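Local coordinates for protein anaphase-promoting complex subunit cut9 (Schizosaccharomyces pombe, PDB 2XPI) that forms homodimers and serves as a tetratricopeptide-repeat subunit of the anaphase-promoting complex, the ubiquitin ligase that controls progression through mitosis and G1, at residues A[45-50]-A[195-200]; A[115-120]-A[146-151]; A[175-180]-A[201-206]; A[229-234]-A[258-263]. One frame throughout, in Å; residues are numbered along the deposited sequence.

Interaction 1: A[45-50]-A[195-200]; sequences NSQLST and GIKLEA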
loop_
_atom_site.group_PDB
_atom_site.type_symbol
_atom_site.label_atom_id
_atom_site.label_comp_id
_atom_site.label_asym_id
_atom_site.label_seq_id
_atom_site.Cartn_x
_atom_site.Cartn_y
_atom_site.Cartn_z
ATOM N N ASN A 45 -26.040 19.265 4.267
ATOM C CA ASN A 45 -24.870 18.809 5.023
ATOM C C ASN A 45 -24.292 17.499 4.462
ATOM O O ASN A 45 -23.206 17.480 3.855
ATOM C CB ASN A 45 -25.213 18.640 6.511
ATOM C CG ASN A 45 -23.986 18.796 7.427
ATOM O OD1 ASN A 45 -22.839 18.887 6.961
ATOM N ND2 ASN A 45 -24.229 18.834 8.739
ATOM N N SER A 46 -25.021 16.403 4.674
ATOM C CA SER A 46 -24.664 15.140 4.055
ATOM C C SER A 46 -25.136 15.168 2.605
ATOM O O SER A 46 -24.938 14.222 1.852
ATOM C CB SER A 46 -25.296 13.972 4.802
ATOM O OG SER A 46 -26.690 13.917 4.551
ATOM N N GLN A 47 -25.771 16.269 2.226
ATOM C CA GLN A 47 -26.217 16.471 0.858
ATOM C C GLN A 47 -25.081 17.004 0.010
ATOM O O GLN A 47 -25.209 17.112 -1.202
ATOM C CB GLN A 47 -27.380 17.468 0.810
ATOM C CG GLN A 47 -28.592 17.053 1.603
ATOM C CD GLN A 47 -28.972 15.618 1.329
ATOM O OE1 GLN A 47 -29.441 15.283 0.241
ATOM N NE2 GLN A 47 -28.750 14.753 2.311
ATOM N N LEU A 48 -23.968 17.358 0.637
ATOM C CA LEU A 48 -22.842 17.854 -0.135
ATOM C C LEU A 48 -21.679 16.846 -0.156
ATOM O O LEU A 48 -21.741 15.785 0.475
ATOM C CB LEU A 48 -22.392 19.229 0.382
ATOM C CG LEU A 48 -23.411 20.393 0.374
ATOM C CD1 LEU A 48 -22.843 21.635 1.060
ATOM C CD2 LEU A 48 -23.897 20.732 -1.039
ATOM N N SER A 49 -20.626 17.183 -0.898
ATOM C CA SER A 49 -19.445 16.326 -1.010
ATOM C C SER A 49 -18.209 17.071 -0.529
ATOM O O SER A 49 -18.314 18.115 0.095
ATOM C CB SER A 49 -19.241 15.889 -2.463
ATOM O OG SER A 49 -18.937 17.003 -3.288
ATOM N N THR A 50 -17.030 16.549 -0.822
ATOM C CA THR A 50 -15.828 17.227 -0.376
ATOM C C THR A 50 -15.567 18.512 -1.161
ATOM O O THR A 50 -14.936 19.419 -0.656
ATOM C CB THR A 50 -14.605 16.313 -0.417
ATOM O OG1 THR A 50 -14.410 15.830 -1.754
ATOM C CG2 THR A 50 -14.832 15.145 0.514
ATOM N N GLY A 195 -20.041 17.047 -6.643
ATOM C CA GLY A 195 -19.508 15.762 -6.210
ATOM C C GLY A 195 -20.592 14.801 -5.772
ATOM O O GLY A 195 -21.777 15.137 -5.856
ATOM N N ILE A 196 -20.189 13.602 -5.342
ATOM C CA ILE A 196 -21.104 12.572 -4.818
ATOM C C ILE A 196 -21.652 12.997 -3.461
ATOM O O ILE A 196 -20.880 13.363 -2.583
ATOM C CB ILE A 196 -20.386 11.230 -4.537
ATOM C CG1 ILE A 196 -19.334 10.873 -5.603
ATOM C CG2 ILE A 196 -21.405 10.115 -4.270
ATOM C CD1 ILE A 196 -19.805 10.981 -6.957
ATOM N N LYS A 197 -22.964 12.933 -3.258
ATOM C CA LYS A 197 -23.517 13.351 -1.968
ATOM C C LYS A 197 -22.954 12.451 -0.905
ATOM O O LYS A 197 -22.999 11.250 -1.047
ATOM C CB LYS A 197 -25.034 13.254 -1.955
ATOM C CG LYS A 197 -25.723 14.171 -2.936
ATOM C CD LYS A 197 -27.178 14.298 -2.587
ATOM C CE LYS A 197 -27.867 15.262 -3.531
ATOM N NZ LYS A 197 -29.205 15.673 -3.009
ATOM N N LEU A 198 -22.405 13.022 0.156
ATOM C CA LEU A 198 -21.827 12.201 1.207
ATOM C C LEU A 198 -22.861 11.207 1.761
ATOM O O LEU A 198 -22.509 10.121 2.244
ATOM C CB LEU A 198 -21.208 13.071 2.304
ATOM C CG LEU A 198 -19.831 13.655 1.969
ATOM C CD1 LEU A 198 -19.380 14.674 3.013
ATOM C CD2 LEU A 198 -18.790 12.545 1.820
ATOM N N GLU A 199 -24.139 11.560 1.674
ATOM C CA GLU A 199 -25.184 10.611 2.033
ATOM C C GLU A 199 -25.060 9.325 1.197
ATOM O O GLU A 199 -25.209 8.216 1.716
ATOM C CB GLU A 199 -26.574 11.220 1.844
ATOM C CG GLU A 199 -27.701 10.259 2.228
ATOM C CD GLU A 199 -29.087 10.833 1.991
ATOM O OE1 GLU A 199 -29.193 12.032 1.630
ATOM O OE2 GLU A 199 -30.073 10.081 2.165
ATOM N N ALA A 200 -24.787 9.467 -0.100
ATOM C CA ALA A 200 -24.638 8.301 -0.946
ATOM C C ALA A 200 -23.453 7.484 -0.479
ATOM O O ALA A 200 -23.574 6.280 -0.211
ATOM C CB ALA A 200 -24.454 8.705 -2.351
#
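The N-terminal loop 45-50 meets the first turn of helix 198-212, which opens TPR 4 and has Lys-197 at its N-cap position. Ser-46 O accepts from Glu-199 N at 2.8 Å, and Leu-48 O from Leu-198 N at 2.9 Å, so two first-turn N-H groups find loop carbonyls. Beside them the Gln-47 side chain, bent at chi2 (-47°), lies alongside Glu-199 and points the same way. Gln-47 NE2 meets Glu-199 OE1 at 2.8 Å along a nearly straight N-H (169°); the amide and carboxylate planes are turned 65° apart, and the carboxylate is met from above its plane. Lys-197, extended beyond CG, crosses Gln-47 obliquely and gives NZ to a lone pair of Gln-47 OE1 at 3.3 Å. A primary amide suits this place because it donates to the acid and accepts from the lysine ammonium; an alanine here, without the amide, would probably loosen the loop on the helix end. The other oxygen, Glu-199 OE2, holds Asn-177 ND2, while Ile-196 O reaches Gln-97 of the second subunit. Glycine fits at 195, where a CB would strike the Ser-49 hydroxyl: Ser-49 OG, hydrogen-bonded to Asp-193, sits 3.2 Å from Gly-195 CA.

Interaction 2: A[115-120]-A[146-151]; sequences GNPNDA and YNRSSA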
loop_
_atom_site.group_PDB
_atom_site.type_symbol
_atom_site.label_atom_id
_atom_site.label_comp_id
_atom_site.label_asym_id
_atom_site.label_seq_id
_atom_site.Cartn_x
_atom_site.Cartn_y
_atom_site.Cartn_z
ATOM N N GLY A 115 -8.663 24.538 14.714
ATOM C CA GLY A 115 -9.549 23.576 15.334
ATOM C C GLY A 115 -10.754 23.273 14.468
ATOM O O GLY A 115 -11.710 22.646 14.938
ATOM N N ASN A 116 -10.713 23.700 13.203
ATOM C CA ASN A 116 -11.815 23.469 12.262
ATOM C C ASN A 116 -11.963 22.011 11.821
ATOM O O ASN A 116 -11.004 21.380 11.385
ATOM C CB ASN A 116 -11.628 24.345 11.024
ATOM C CG ASN A 116 -12.908 24.527 10.220
ATOM O OD1 ASN A 116 -13.342 25.656 9.997
ATOM N ND2 ASN A 116 -13.509 23.428 9.775
ATOM N N PRO A 117 -13.181 21.475 11.912
ATOM C CA PRO A 117 -13.457 20.127 11.408
ATOM C C PRO A 117 -12.928 19.892 9.990
ATOM O O PRO A 117 -12.330 18.853 9.730
ATOM C CB PRO A 117 -14.989 20.069 11.434
ATOM C CG PRO A 117 -15.367 20.971 12.586
ATOM C CD PRO A 117 -14.376 22.098 12.520
ATOM N N ASN A 118 -13.145 20.839 9.087
ATOM C CA ASN A 118 -12.643 20.700 7.728
ATOM C C ASN A 118 -11.140 20.504 7.684
ATOM O O ASN A 118 -10.619 19.822 6.804
ATOM C CB ASN A 118 -13.040 21.903 6.891
ATOM C CG ASN A 118 -14.529 21.990 6.700
ATOM O OD1 ASN A 118 -15.050 22.973 6.170
ATOM N ND2 ASN A 118 -15.239 20.947 7.140
ATOM N N ASP A 119 -10.434 21.092 8.636
ATOM C CA ASP A 119 -8.994 20.910 8.681
ATOM C C ASP A 119 -8.607 19.553 9.246
ATOM O O ASP A 119 -7.659 18.934 8.772
ATOM C CB ASP A 119 -8.329 22.077 9.413
ATOM C CG ASP A 119 -8.470 23.366 8.643
ATOM O OD1 ASP A 119 -8.519 23.279 7.392
ATOM O OD2 ASP A 119 -8.568 24.447 9.263
ATOM N N ALA A 120 -9.357 19.091 10.240
ATOM C CA ALA A 120 -9.209 17.734 10.753
ATOM C C ALA A 120 -9.471 16.722 9.644
ATOM O O ALA A 120 -8.762 15.722 9.522
ATOM C CB ALA A 120 -10.171 17.499 11.892
ATOM N N TYR A 146 -16.692 13.414 14.199
ATOM C CA TYR A 146 -17.647 12.691 13.351
ATOM C C TYR A 146 -19.079 13.159 13.580
ATOM O O TYR A 146 -19.946 12.960 12.730
ATOM C CB TYR A 146 -17.546 11.178 13.568
ATOM C CG TYR A 146 -17.630 10.785 15.016
ATOM C CD1 TYR A 146 -18.856 10.516 15.612
ATOM C CD2 TYR A 146 -16.488 10.702 15.793
ATOM C CE1 TYR A 146 -18.940 10.167 16.947
ATOM C CE2 TYR A 146 -16.557 10.357 17.124
ATOM C CZ TYR A 146 -17.786 10.090 17.699
ATOM O OH TYR A 146 -17.855 9.746 19.031
ATOM N N ASN A 147 -19.315 13.792 14.725
ATOM C CA ASN A 147 -20.631 14.320 15.049
ATOM C C ASN A 147 -20.881 15.721 14.502
ATOM O O ASN A 147 -22.017 16.185 14.438
ATOM C CB ASN A 147 -20.846 14.307 16.558
ATOM C CG ASN A 147 -21.742 13.177 17.000
ATOM O OD1 ASN A 147 -21.761 12.100 16.392
ATOM N ND2 ASN A 147 -22.505 13.414 18.058
ATOM N N ARG A 148 -19.816 16.391 14.099
ATOM C CA ARG A 148 -19.921 17.790 13.735
ATOM C C ARG A 148 -19.633 17.988 12.253
ATOM O O ARG A 148 -19.682 19.102 11.747
ATOM C CB ARG A 148 -18.957 18.613 14.593
ATOM C CG ARG A 148 -19.197 18.444 16.096
ATOM C CD ARG A 148 -17.919 18.617 16.894
ATOM N NE ARG A 148 -17.205 19.829 16.510
ATOM C CZ ARG A 148 -15.923 20.050 16.779
ATOM N NH1 ARG A 148 -15.224 19.126 17.431
ATOM N NH2 ARG A 148 -15.340 21.183 16.390
ATOM N N SER A 149 -19.343 16.898 11.556
ATOM C CA SER A 149 -18.956 16.979 10.158
ATOM C C SER A 149 -19.352 15.679 9.459
ATOM O O SER A 149 -19.062 14.602 9.963
ATOM C CB SER A 149 -17.442 17.226 10.074
ATOM O OG SER A 149 -16.958 17.272 8.739
ATOM N N SER A 150 -20.029 15.767 8.319
ATOM C CA SER A 150 -20.380 14.554 7.565
ATOM C C SER A 150 -19.158 13.964 6.863
ATOM O O SER A 150 -19.042 12.741 6.713
ATOM C CB SER A 150 -21.477 14.830 6.538
ATOM O OG SER A 150 -22.574 15.488 7.136
ATOM N N ALA A 151 -18.255 14.842 6.424
ATOM C CA ALA A 151 -17.019 14.398 5.811
ATOM C C ALA A 151 -16.210 13.616 6.833
ATOM O O ALA A 151 -15.630 12.577 6.518
ATOM C CB ALA A 151 -16.222 15.578 5.287
#
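Two helix starts lie next to each other, with Pro-117 CA and Ser-149 CA 6.5 Å apart, each just where its chain turns from a loop into a helix. Gly-115 ends the preceding helix 100-114 with a positive phi (68°), a conformation glycine adopts easily, and Pro-117 then begins helix 117-129, where a residue without an N-H costs no helical hydrogen bond. Pro-117 points its CB toward the other segment and does most of the touching. Its CB meets Ser-149 CB at 4.0 Å, and its CG meets Arg-148 NH2 at 3.8 Å. Arg-148 crosses the ring at about a right angle; its chain bends at chi3 (49°), which brings NH2 up to the proline CG, and its NH1 has a weak bond to Glu-143 O. Ser-149 suits the N-cap of helix 150-162: OG, anti to the backbone N, accepts weakly from Cys-152 N, so CB serves the packing and the hydroxyl the cap. Mainly van der Waals, the contact lies at the surface, with Leu-145 also against the proline. The first helices of TPR 2 and TPR 3 thus meet at their N-terminal ends, as expected where helix pairs stack in a tetratricopeptide-repeat superhelix.

Interaction 3: A[175-180]-A[201-206]; sequences ETNPFR and SMCYLR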
loop_
_atom_site.group_PDB
_atom_site.type_symbol
_atom_site.label_atom_id
_atom_site.label_comp_id
_atom_site.label_asym_id
_atom_site.label_seq_id
_atom_site.Cartn_x
_atom_site.Cartn_y
_atom_site.Cartn_z
ATOM N N GLU A 175 -27.212 1.184 11.050
ATOM C CA GLU A 175 -27.487 -0.081 10.357
ATOM C C GLU A 175 -28.325 0.136 9.104
ATOM O O GLU A 175 -28.409 -0.727 8.228
ATOM C CB GLU A 175 -28.192 -1.061 11.293
ATOM C CG GLU A 175 -27.452 -1.313 12.602
ATOM C CD GLU A 175 -27.668 -2.723 13.138
ATOM O OE1 GLU A 175 -27.825 -2.876 14.373
ATOM O OE2 GLU A 175 -27.683 -3.679 12.323
ATOM N N THR A 176 -28.950 1.306 9.041
ATOM C CA THR A 176 -29.653 1.755 7.854
ATOM C C THR A 176 -29.475 3.271 7.718
ATOM O O THR A 176 -29.087 3.953 8.669
ATOM C CB THR A 176 -31.135 1.428 7.945
ATOM O OG1 THR A 176 -31.729 2.235 8.966
ATOM C CG2 THR A 176 -31.338 -0.053 8.277
ATOM N N ASN A 177 -29.754 3.787 6.527
ATOM C CA ASN A 177 -29.619 5.209 6.232
ATOM C C ASN A 177 -30.318 6.125 7.242
ATOM O O ASN A 177 -31.547 6.193 7.263
ATOM C CB ASN A 177 -30.178 5.478 4.833
ATOM C CG ASN A 177 -30.004 6.917 4.396
ATOM O OD1 ASN A 177 -29.263 7.673 5.015
ATOM N ND2 ASN A 177 -30.684 7.303 3.318
ATOM N N PRO A 178 -29.538 6.855 8.063
ATOM C CA PRO A 178 -30.086 7.818 9.032
ATOM C C PRO A 178 -30.820 8.987 8.375
ATOM O O PRO A 178 -31.804 9.466 8.940
ATOM C CB PRO A 178 -28.844 8.345 9.758
ATOM C CG PRO A 178 -27.798 7.341 9.515
ATOM C CD PRO A 178 -28.072 6.788 8.146
ATOM N N PHE A 179 -30.345 9.442 7.215
ATOM C CA PHE A 179 -30.980 10.552 6.509
ATOM C C PHE A 179 -32.169 10.085 5.672
ATOM O O PHE A 179 -32.436 10.633 4.604
ATOM C CB PHE A 179 -29.966 11.290 5.630
ATOM C CG PHE A 179 -28.643 11.544 6.308
ATOM C CD1 PHE A 179 -28.503 12.576 7.225
ATOM C CD2 PHE A 179 -27.536 10.753 6.019
ATOM C CE1 PHE A 179 -27.286 12.807 7.852
ATOM C CE2 PHE A 179 -26.317 10.976 6.640
ATOM C CZ PHE A 179 -26.189 12.005 7.560
ATOM N N ARG A 180 -32.872 9.069 6.168
ATOM C CA ARG A 180 -34.073 8.528 5.521
ATOM C C ARG A 180 -33.748 7.499 4.436
ATOM O O ARG A 180 -34.519 6.563 4.203
ATOM C CB ARG A 180 -34.964 9.647 4.965
ATOM N N SER A 201 -22.312 8.150 -0.351
ATOM C CA SER A 201 -21.052 7.502 -0.012
ATOM C C SER A 201 -21.113 6.705 1.279
ATOM O O SER A 201 -20.464 5.668 1.412
ATOM C CB SER A 201 -19.928 8.541 0.065
ATOM O OG SER A 201 -19.754 9.175 -1.200
ATOM N N MET A 202 -21.888 7.178 2.241
ATOM C CA MET A 202 -22.006 6.443 3.491
ATOM C C MET A 202 -22.901 5.178 3.377
ATOM O O MET A 202 -22.685 4.195 4.093
ATOM C CB MET A 202 -22.445 7.378 4.627
ATOM C CG MET A 202 -21.408 8.440 4.962
ATOM S SD MET A 202 -21.746 9.312 6.506
ATOM C CE MET A 202 -22.921 10.558 6.005
ATOM N N CYS A 203 -23.887 5.196 2.477
ATOM C CA CYS A 203 -24.687 3.991 2.206
ATOM C C CYS A 203 -23.820 2.976 1.492
ATOM O O CYS A 203 -23.998 1.777 1.673
ATOM C CB CYS A 203 -25.899 4.284 1.320
ATOM S SG CYS A 203 -27.276 5.164 2.093
ATOM N N TYR A 204 -22.896 3.463 0.663
ATOM C CA TYR A 204 -21.985 2.579 -0.031
ATOM C C TYR A 204 -21.127 1.917 1.013
ATOM O O TYR A 204 -20.843 0.715 0.943
ATOM C CB TYR A 204 -21.101 3.346 -1.014
ATOM C CG TYR A 204 -19.883 2.556 -1.443
ATOM C CD1 TYR A 204 -19.994 1.513 -2.341
ATOM C CD2 TYR A 204 -18.624 2.845 -0.927
ATOM C CE1 TYR A 204 -18.890 0.785 -2.722
ATOM C CE2 TYR A 204 -17.512 2.121 -1.303
ATOM C CZ TYR A 204 -17.650 1.094 -2.198
ATOM O OH TYR A 204 -16.538 0.363 -2.578
ATOM N N LEU A 205 -20.719 2.711 1.995
ATOM C CA LEU A 205 -19.819 2.228 3.024
ATOM C C LEU A 205 -20.571 1.189 3.827
ATOM O O LEU A 205 -20.054 0.106 4.115
ATOM C CB LEU A 205 -19.378 3.377 3.914
ATOM C CG LEU A 205 -17.881 3.557 4.171
ATOM C CD1 LEU A 205 -17.025 3.221 2.957
ATOM C CD2 LEU A 205 -17.645 4.985 4.636
ATOM N N ARG A 206 -21.812 1.514 4.161
ATOM C CA ARG A 206 -22.674 0.572 4.862
ATOM C C ARG A 206 -22.858 -0.709 4.055
ATOM O O ARG A 206 -22.952 -1.793 4.621
ATOM C CB ARG A 206 -24.022 1.195 5.179
ATOM C CG ARG A 206 -24.355 1.095 6.638
ATOM C CD ARG A 206 -25.829 1.185 6.850
ATOM N NE ARG A 206 -26.351 2.157 5.925
ATOM C CZ ARG A 206 -26.118 3.458 6.011
ATOM N NH1 ARG A 206 -25.385 3.952 7.002
ATOM N NH2 ARG A 206 -26.633 4.267 5.102
#
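A gold cyanide ion is bound in this crystal at a site that includes Asn-177 and Arg-206, where the loop after helix 166-173 runs beside helix 198-212, the first helix of TPR 4. The contact is made largely by Arg-206. Its side chain bends at chi3 (-38°) so that the guanidinium lies flat along the loop backbone: Thr-176 C lies over the centre of one face, 3.7 Å above the plane, and Asn-177 N sits over the same face nearer the rim. Met-202 O, one helical turn back, lies above the opposite face. Arginine suits this place because its flat head can lie against the loop backbone while NH1 still donates, to Gly-174 O. Arg-206 NH2 lies 3.5 Å from Asn-177 N, but both are donors, so no bond forms. An alanine here, lacking the guanidinium, would probably leave the loop less firmly held against the helix and disturb the gold site. Farther along, Asn-177 starts a type I turn, its CG anti to the backbone N (chi1 -176°). In this pose OD1 accepts weakly from Phe-179 N, and ND2 is held by Glu-225 and Glu-199, so the amide's rotation is fixed from both ends. Cys-203 SG packs 4.0 Å from Asn-177 CG, a small and weakly polar neighbour. Phe-179 closes the contact at the turn: Met-202, bent at chi3, crosses it at about a right angle and sets its CE against the ring edge, 3.5 Å from Phe-179 CE2.

Interaction 4: A[229-234]-A[258-263]; sequences VDAKCY and LNYSTY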
loop_
_atom_site.group_PDB
_atom_site.type_symbol
_atom_site.label_atom_id
_atom_site.label_comp_id
_atom_site.label_asym_id
_atom_site.label_seq_id
_atom_site.Cartn_x
_atom_site.Cartn_y
_atom_site.Cartn_z
ATOM N N VAL A 229 -29.930 7.727 -4.119
ATOM C CA VAL A 229 -29.565 9.012 -3.517
ATOM C C VAL A 229 -28.763 9.919 -4.463
ATOM O O VAL A 229 -29.009 11.127 -4.536
ATOM C CB VAL A 229 -28.785 8.828 -2.198
ATOM C CG1 VAL A 229 -28.263 10.178 -1.683
ATOM C CG2 VAL A 229 -29.654 8.150 -1.160
ATOM N N ASP A 230 -27.801 9.334 -5.177
ATOM C CA ASP A 230 -26.985 10.079 -6.129
ATOM C C ASP A 230 -26.524 9.116 -7.216
ATOM O O ASP A 230 -25.744 8.203 -6.966
ATOM C CB ASP A 230 -25.776 10.730 -5.430
ATOM C CG ASP A 230 -25.019 11.718 -6.336
ATOM O OD1 ASP A 230 -24.761 11.378 -7.516
ATOM O OD2 ASP A 230 -24.672 12.840 -5.865
ATOM N N ALA A 231 -27.015 9.335 -8.430
ATOM C CA ALA A 231 -26.675 8.494 -9.566
ATOM C C ALA A 231 -25.180 8.431 -9.833
ATOM O O ALA A 231 -24.741 7.617 -10.629
ATOM C CB ALA A 231 -27.394 8.983 -10.805
ATOM N N LYS A 232 -24.395 9.289 -9.187
ATOM C CA LYS A 232 -22.958 9.348 -9.466
ATOM C C LYS A 232 -22.155 8.355 -8.630
ATOM O O LYS A 232 -20.983 8.115 -8.893
ATOM C CB LYS A 232 -22.400 10.774 -9.338
ATOM C CG LYS A 232 -23.046 11.769 -10.300
ATOM C CD LYS A 232 -22.307 13.124 -10.365
ATOM C CE LYS A 232 -22.065 13.743 -8.989
ATOM N NZ LYS A 232 -23.315 13.918 -8.223
ATOM N N CYS A 233 -22.795 7.748 -7.643
ATOM C CA CYS A 233 -22.133 6.708 -6.850
ATOM C C CYS A 233 -21.904 5.398 -7.629
ATOM O O CYS A 233 -22.499 4.355 -7.356
ATOM C CB CYS A 233 -22.904 6.429 -5.573
ATOM S SG CYS A 233 -21.892 5.589 -4.426
ATOM N N TYR A 234 -21.001 5.466 -8.584
ATOM C CA TYR A 234 -20.648 4.316 -9.370
ATOM C C TYR A 234 -19.878 3.214 -8.599
ATOM O O TYR A 234 -19.836 2.085 -9.069
ATOM C CB TYR A 234 -19.898 4.795 -10.620
ATOM C CG TYR A 234 -19.310 3.717 -11.483
ATOM C CD1 TYR A 234 -19.896 3.368 -12.689
ATOM C CD2 TYR A 234 -18.141 3.069 -11.104
ATOM C CE1 TYR A 234 -19.343 2.387 -13.489
ATOM C CE2 TYR A 234 -17.580 2.108 -11.887
ATOM C CZ TYR A 234 -18.178 1.754 -13.075
ATOM O OH TYR A 234 -17.592 0.759 -13.839
ATOM N N LEU A 258 -33.476 5.364 -11.577
ATOM C CA LEU A 258 -32.526 6.314 -10.996
ATOM C C LEU A 258 -32.864 7.799 -11.335
ATOM O O LEU A 258 -33.490 8.096 -12.356
ATOM C CB LEU A 258 -31.127 5.957 -11.483
ATOM C CG LEU A 258 -30.065 5.441 -10.510
ATOM C CD1 LEU A 258 -30.586 4.371 -9.570
ATOM C CD2 LEU A 258 -28.820 4.955 -11.284
ATOM N N ASN A 259 -32.450 8.718 -10.471
ATOM C CA ASN A 259 -32.736 10.141 -10.625
ATOM C C ASN A 259 -31.514 10.891 -11.181
ATOM O O ASN A 259 -30.662 11.389 -10.435
ATOM C CB ASN A 259 -33.163 10.704 -9.265
ATOM C CG ASN A 259 -33.326 12.234 -9.252
ATOM O OD1 ASN A 259 -33.408 12.896 -10.295
ATOM N ND2 ASN A 259 -33.386 12.793 -8.044
ATOM N N TYR A 260 -31.436 10.974 -12.499
ATOM C CA TYR A 260 -30.224 11.450 -13.131
ATOM C C TYR A 260 -29.961 12.942 -12.943
ATOM O O TYR A 260 -28.883 13.431 -13.280
ATOM C CB TYR A 260 -30.175 11.014 -14.600
ATOM C CG TYR A 260 -29.984 9.516 -14.737
ATOM C CD1 TYR A 260 -28.757 8.924 -14.454
ATOM C CD2 TYR A 260 -31.029 8.693 -15.107
ATOM C CE1 TYR A 260 -28.577 7.562 -14.558
ATOM C CE2 TYR A 260 -30.864 7.333 -15.209
ATOM C CZ TYR A 260 -29.639 6.772 -14.935
ATOM O OH TYR A 260 -29.480 5.409 -15.041
ATOM N N SER A 261 -30.920 13.660 -12.370
ATOM C CA SER A 261 -30.716 15.083 -12.086
ATOM C C SER A 261 -29.624 15.283 -11.034
ATOM O O SER A 261 -29.071 16.365 -10.888
ATOM C CB SER A 261 -32.023 15.752 -11.654
ATOM O OG SER A 261 -32.975 15.710 -12.708
ATOM N N THR A 262 -29.318 14.224 -10.296
ATOM C CA THR A 262 -28.241 14.289 -9.330
ATOM C C THR A 262 -26.896 14.274 -10.054
ATOM O O THR A 262 -25.866 14.601 -9.460
ATOM C CB THR A 262 -28.323 13.166 -8.278
ATOM O OG1 THR A 262 -28.079 11.891 -8.896
ATOM C CG2 THR A 262 -29.695 13.174 -7.603
ATOM N N TYR A 263 -26.909 13.890 -11.334
ATOM C CA TYR A 263 -25.766 14.151 -12.220
ATOM C C TYR A 263 -25.966 15.489 -12.913
ATOM O O TYR A 263 -25.224 16.432 -12.666
ATOM C CB TYR A 263 -25.584 13.048 -13.260
ATOM C CG TYR A 263 -24.765 13.448 -14.480
ATOM C CD1 TYR A 263 -23.416 13.799 -14.374
ATOM C CD2 TYR A 263 -25.337 13.453 -15.747
ATOM C CE1 TYR A 263 -22.663 14.149 -15.504
ATOM C CE2 TYR A 263 -24.606 13.801 -16.867
ATOM C CZ TYR A 263 -23.273 14.144 -16.741
ATOM O OH TYR A 263 -22.575 14.489 -17.870
#
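Two tyrosine rings flank this contact. The Tyr-263 ring is met at its edge, near its plane, by Lys-232 CD, while the Tyr-260 ring takes the methyl of Ala-231 obliquely, CB standing 3.9 Å from Tyr-260 CD1; Leu-258 CD2 touches the same methyl. Beyond the contact, Tyr-260 OH bonds to Val-255 O and Tyr-263 OH to Asp-267. A third flat group, the Asp-230 carboxylate, works by its oxygens. OD1 accepts from Lys-232 N at 2.7 Å on its anti lone pair, closing an Asx turn, and both oxygens turn their syn lone pairs to Lys-232 NZ in a salt bridge, with NZ 2.9 Å from OD2. This lies in the type I turn that joins helix 216-229 of TPR 4 to helix 234-242 of TPR 5. Lys-232, bent at chi3 and chi4, folds back far enough for NZ also to reach Thr-262 O, at 2.9 Å, and Gly-195 O, so its buried charge has several oxygens around it. Thr-262 suits its place because one hydroxyl serves two backbones: OG1, held between N and C by chi1 (67°), accepts from Ala-231 N at 2.8 Å and donates to Asn-259 O at 3.0 Å, almost along the axis of that carbonyl.

Interactions 1 and 4 are buried, interaction 3 partly so, and interaction 2 lies at the surface. Their chemistry follows: the two buried contacts combine backbone bonds with amide or charged groups, interaction 3 relies on a guanidinium laid against backbone and on side-chain packing, and interaction 2 on van der Waals touches. Interactions 1 and 3 share helix 198-212, one at its first turn and the other just beyond, and interaction 1 is central, touching all three others. It meets interaction 2 through Leu-198 and Ala-151, and interaction 4 through Ile-196 and Lys-232. Interactions 2 and 4 lie about 25 Å apart between centres. Interactions 1 and 4 also both pack against Trp-90 of the second subunit.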